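Local atomic coordinates of tRNA-splicing endonuclease (Sulfolobus tokodaii, PDB entry 2CV8), a protein that probably cleaves precursor tRNA at both splice sites to release the intron, leaving 2',3'-cyclic phosphate and 5'-hydroxyl ends. Residues L50-K58 / F73-I84. Residues are numbered along the deposited sequence; the frame is centred on the assembly and turned at random.
Sequences LIEGVYLVK and FERLYQIGVTQI
Leu50 of helix 50-58 fits as a knob into a hole formed by Leu76, Ile79, Gly80 and Gln83 of helix 73-83. The two helices run antiparallel at 164°, and the short axes come within 9.6 Å. Helix 50-58 lies in the N-terminal domain of the endonuclease.

Aliphatic packing makes up most of the contact. The two methyl branches of Leu50 divide the work. Leu50 CD1 lies 3.9 Å from Gly80 CA and also meets Ile84 CD1, just past the helix end. Gly80 has no side chain, so Leu50 CD1 can come close to its backbone. Leu50 CD2 turns to Leu76 CD2, at 3.8 Å. One turn on, Val54 CG2 slides past Leu76 CB at 3.9 Å. Val57 CG2 meets Leu76 CD1 at 3.6 Å, so Leu76 touches all three of these residues through different carbons.

Aromatic packing takes over at the other end. Phe73 has CG anti to the backbone N (chi1 -176°), which swings its ring across to Val54 and Lys58. Phe73 CE1 carries the approach to Val54 CG1, and Lys58 CB lies 3.5 Å from the same ring atom. The Lys58 chain runs alongside the ring, pointing the same way. Val54 CG1 also reaches the edge of the Tyr77 ring at CD1, 4.2 Å away. An alanine in place of Phe73 is likely to open a gap beside Val54 CG1 and leave the Lys58 methylenes without their aromatic neighbour.

Leu5 of strand 2-6 touches Leu50 and Ile79, and Ile64 of strand 63-66 touches Val57 and Leu76. Helix 73-83 thus packs with helix 50-58 against the same N-terminal sheet. No hydrogen bond or salt bridge links the helices, so the pairing probably rests on shape and apolar packing.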
# COMPACT_ATOMS: atom_id res chain seq x y z
N LEU B 50 20.09 16.03 6.70
CA LEU B 50 19.56 17.27 6.17
C LEU B 50 18.08 17.44 6.52
O LEU B 50 17.64 18.54 6.85
CB LEU B 50 19.75 17.34 4.65
CG LEU B 50 21.12 17.88 4.26
CD1 LEU B 50 21.36 17.69 2.77
CD2 LEU B 50 21.20 19.35 4.66
N ILE B 51 17.32 16.34 6.46
CA ILE B 51 15.90 16.40 6.79
C ILE B 51 15.70 16.93 8.21
O ILE B 51 14.86 17.79 8.44
CB ILE B 51 15.24 15.02 6.62
CG1 ILE B 51 15.14 14.68 5.14
CG2 ILE B 51 13.85 15.01 7.22
CD1 ILE B 51 14.52 13.33 4.87
N GLU B 52 16.48 16.41 9.16
CA GLU B 52 16.39 16.86 10.54
C GLU B 52 16.89 18.31 10.68
O GLU B 52 16.25 19.15 11.32
CB GLU B 52 17.23 15.97 11.45
CG GLU B 52 16.73 14.56 11.55
CD GLU B 52 17.49 13.76 12.57
OE1 GLU B 52 18.71 13.57 12.39
OE2 GLU B 52 16.88 13.33 13.57
N GLY B 53 18.05 18.59 10.10
CA GLY B 53 18.61 19.92 10.17
C GLY B 53 17.70 21.00 9.60
O GLY B 53 17.53 22.06 10.21
N VAL B 54 17.13 20.73 8.43
CA VAL B 54 16.25 21.69 7.79
C VAL B 54 15.04 21.93 8.69
O VAL B 54 14.57 23.06 8.82
CB VAL B 54 15.81 21.18 6.38
CG1 VAL B 54 14.76 22.11 5.77
CG2 VAL B 54 17.02 21.12 5.45
N TYR B 55 14.55 20.87 9.33
CA TYR B 55 13.40 21.01 10.22
C TYR B 55 13.75 21.91 11.40
O TYR B 55 13.06 22.90 11.66
CB TYR B 55 12.95 19.65 10.76
CG TYR B 55 11.73 19.74 11.65
CD1 TYR B 55 10.53 20.27 11.17
CD2 TYR B 55 11.78 19.35 12.99
CE1 TYR B 55 9.42 20.41 11.99
CE2 TYR B 55 10.67 19.49 13.82
CZ TYR B 55 9.49 20.02 13.31
OH TYR B 55 8.39 20.18 14.10
N LEU B 56 14.83 21.56 12.11
CA LEU B 56 15.28 22.33 13.26
C LEU B 56 15.55 23.80 12.93
O LEU B 56 15.24 24.70 13.73
CB LEU B 56 16.53 21.70 13.87
CG LEU B 56 16.28 20.32 14.50
CD1 LEU B 56 17.59 19.78 15.07
CD2 LEU B 56 15.21 20.43 15.59
N VAL B 57 16.13 24.05 11.77
CA VAL B 57 16.39 25.42 11.37
C VAL B 57 15.05 26.15 11.27
O VAL B 57 14.87 27.22 11.85
CB VAL B 57 17.09 25.48 10.00
CG1 VAL B 57 16.94 26.88 9.41
CG2 VAL B 57 18.57 25.11 10.15
N LYS B 58 14.12 25.55 10.54
CA LYS B 58 12.80 26.13 10.36
C LYS B 58 12.13 26.35 11.71
O LYS B 58 11.33 27.27 11.87
CB LYS B 58 11.93 25.21 9.50
CG LYS B 58 10.52 25.70 9.25
CD LYS B 58 9.64 24.53 8.82
CE LYS B 58 8.19 24.94 8.62
NZ LYS B 58 7.99 25.72 7.37
N PHE B 73 16.99 28.50 5.86
CA PHE B 73 16.04 27.48 5.42
C PHE B 73 15.93 27.30 3.90
O PHE B 73 16.00 26.18 3.41
CB PHE B 73 14.65 27.79 5.98
CG PHE B 73 13.62 26.75 5.67
CD1 PHE B 73 13.55 25.59 6.42
CD2 PHE B 73 12.74 26.92 4.61
CE1 PHE B 73 12.60 24.61 6.13
CE2 PHE B 73 11.79 25.95 4.30
CZ PHE B 73 11.72 24.79 5.06
N GLU B 74 15.74 28.39 3.17
CA GLU B 74 15.61 28.34 1.72
C GLU B 74 16.81 27.66 1.08
O GLU B 74 16.66 26.82 0.20
CB GLU B 74 15.48 29.76 1.14
CG GLU B 74 14.21 30.51 1.53
CD GLU B 74 14.12 30.82 3.02
OE1 GLU B 74 13.89 29.89 3.82
OE2 GLU B 74 14.29 32.00 3.40
N ARG B 75 18.01 28.02 1.53
CA ARG B 75 19.23 27.43 0.98
C ARG B 75 19.41 25.97 1.39
O ARG B 75 19.76 25.13 0.56
CB ARG B 75 20.45 28.26 1.39
CG ARG B 75 20.81 29.37 0.41
CD ARG B 75 21.58 28.81 -0.79
NE ARG B 75 22.91 28.37 -0.39
CZ ARG B 75 23.72 27.64 -1.15
NH1 ARG B 75 23.34 27.26 -2.36
NH2 ARG B 75 24.92 27.28 -0.69
N LEU B 76 19.18 25.68 2.66
CA LEU B 76 19.32 24.32 3.15
C LEU B 76 18.33 23.42 2.46
O LEU B 76 18.69 22.33 2.01
CB LEU B 76 19.11 24.27 4.66
CG LEU B 76 20.40 24.35 5.46
CD1 LEU B 76 20.09 24.48 6.94
CD2 LEU B 76 21.22 23.10 5.19
N TYR B 77 17.08 23.86 2.37
CA TYR B 77 16.06 23.06 1.70
C TYR B 77 16.54 22.74 0.29
O TYR B 77 16.54 21.59 -0.14
CB TYR B 77 14.74 23.82 1.63
CG TYR B 77 13.59 22.96 1.14
CD1 TYR B 77 12.82 22.21 2.03
CD2 TYR B 77 13.28 22.89 -0.22
CE1 TYR B 77 11.78 21.41 1.58
CE2 TYR B 77 12.24 22.09 -0.68
CZ TYR B 77 11.50 21.35 0.22
OH TYR B 77 10.48 20.54 -0.24
N GLN B 78 16.97 23.77 -0.43
CA GLN B 78 17.45 23.58 -1.79
C GLN B 78 18.59 22.57 -1.84
O GLN B 78 18.66 21.75 -2.77
CB GLN B 78 17.91 24.91 -2.39
CG GLN B 78 18.46 24.75 -3.80
CD GLN B 78 17.47 24.07 -4.75
OE1 GLN B 78 17.87 23.32 -5.64
NE2 GLN B 78 16.18 24.35 -4.57
N ILE B 79 19.48 22.61 -0.86
CA ILE B 79 20.60 21.66 -0.82
C ILE B 79 20.06 20.26 -0.65
O ILE B 79 20.56 19.31 -1.26
CB ILE B 79 21.57 21.96 0.33
CG1 ILE B 79 22.26 23.30 0.08
CG2 ILE B 79 22.61 20.85 0.45
CD1 ILE B 79 23.20 23.70 1.18
N GLY B 80 19.03 20.12 0.19
CA GLY B 80 18.43 18.82 0.41
C GLY B 80 17.92 18.26 -0.90
O GLY B 80 18.13 17.09 -1.22
N VAL B 81 17.25 19.11 -1.68
CA VAL B 81 16.71 18.69 -2.97
C VAL B 81 17.81 18.15 -3.86
O VAL B 81 17.64 17.12 -4.51
CB VAL B 81 16.03 19.86 -3.70
CG1 VAL B 81 15.58 19.40 -5.08
CG2 VAL B 81 14.84 20.36 -2.90
N THR B 82 18.94 18.85 -3.89
CA THR B 82 20.09 18.44 -4.70
C THR B 82 20.81 17.18 -4.19
O THR B 82 21.10 16.26 -4.96
CB THR B 82 21.13 19.58 -4.80
OG1 THR B 82 20.55 20.72 -5.42
CG2 THR B 82 22.32 19.14 -5.62
N GLN B 83 21.09 17.14 -2.89
CA GLN B 83 21.79 16.03 -2.28
C GLN B 83 20.98 14.76 -2.02
O GLN B 83 21.41 13.66 -2.35
CB GLN B 83 22.42 16.48 -0.96
CG GLN B 83 23.33 17.69 -1.09
CD GLN B 83 24.36 17.50 -2.17
OE1 GLN B 83 25.07 16.50 -2.20
NE2 GLN B 83 24.44 18.47 -3.08
N ILE B 84 19.81 14.92 -1.41
CA ILE B 84 18.96 13.78 -1.04
C ILE B 84 17.83 13.41 -2.00
O ILE B 84 16.96 14.23 -2.30
CB ILE B 84 18.36 14.01 0.38
CG1 ILE B 84 19.38 13.61 1.46
CG2 ILE B 84 17.09 13.21 0.56
CD1 ILE B 84 20.62 14.46 1.52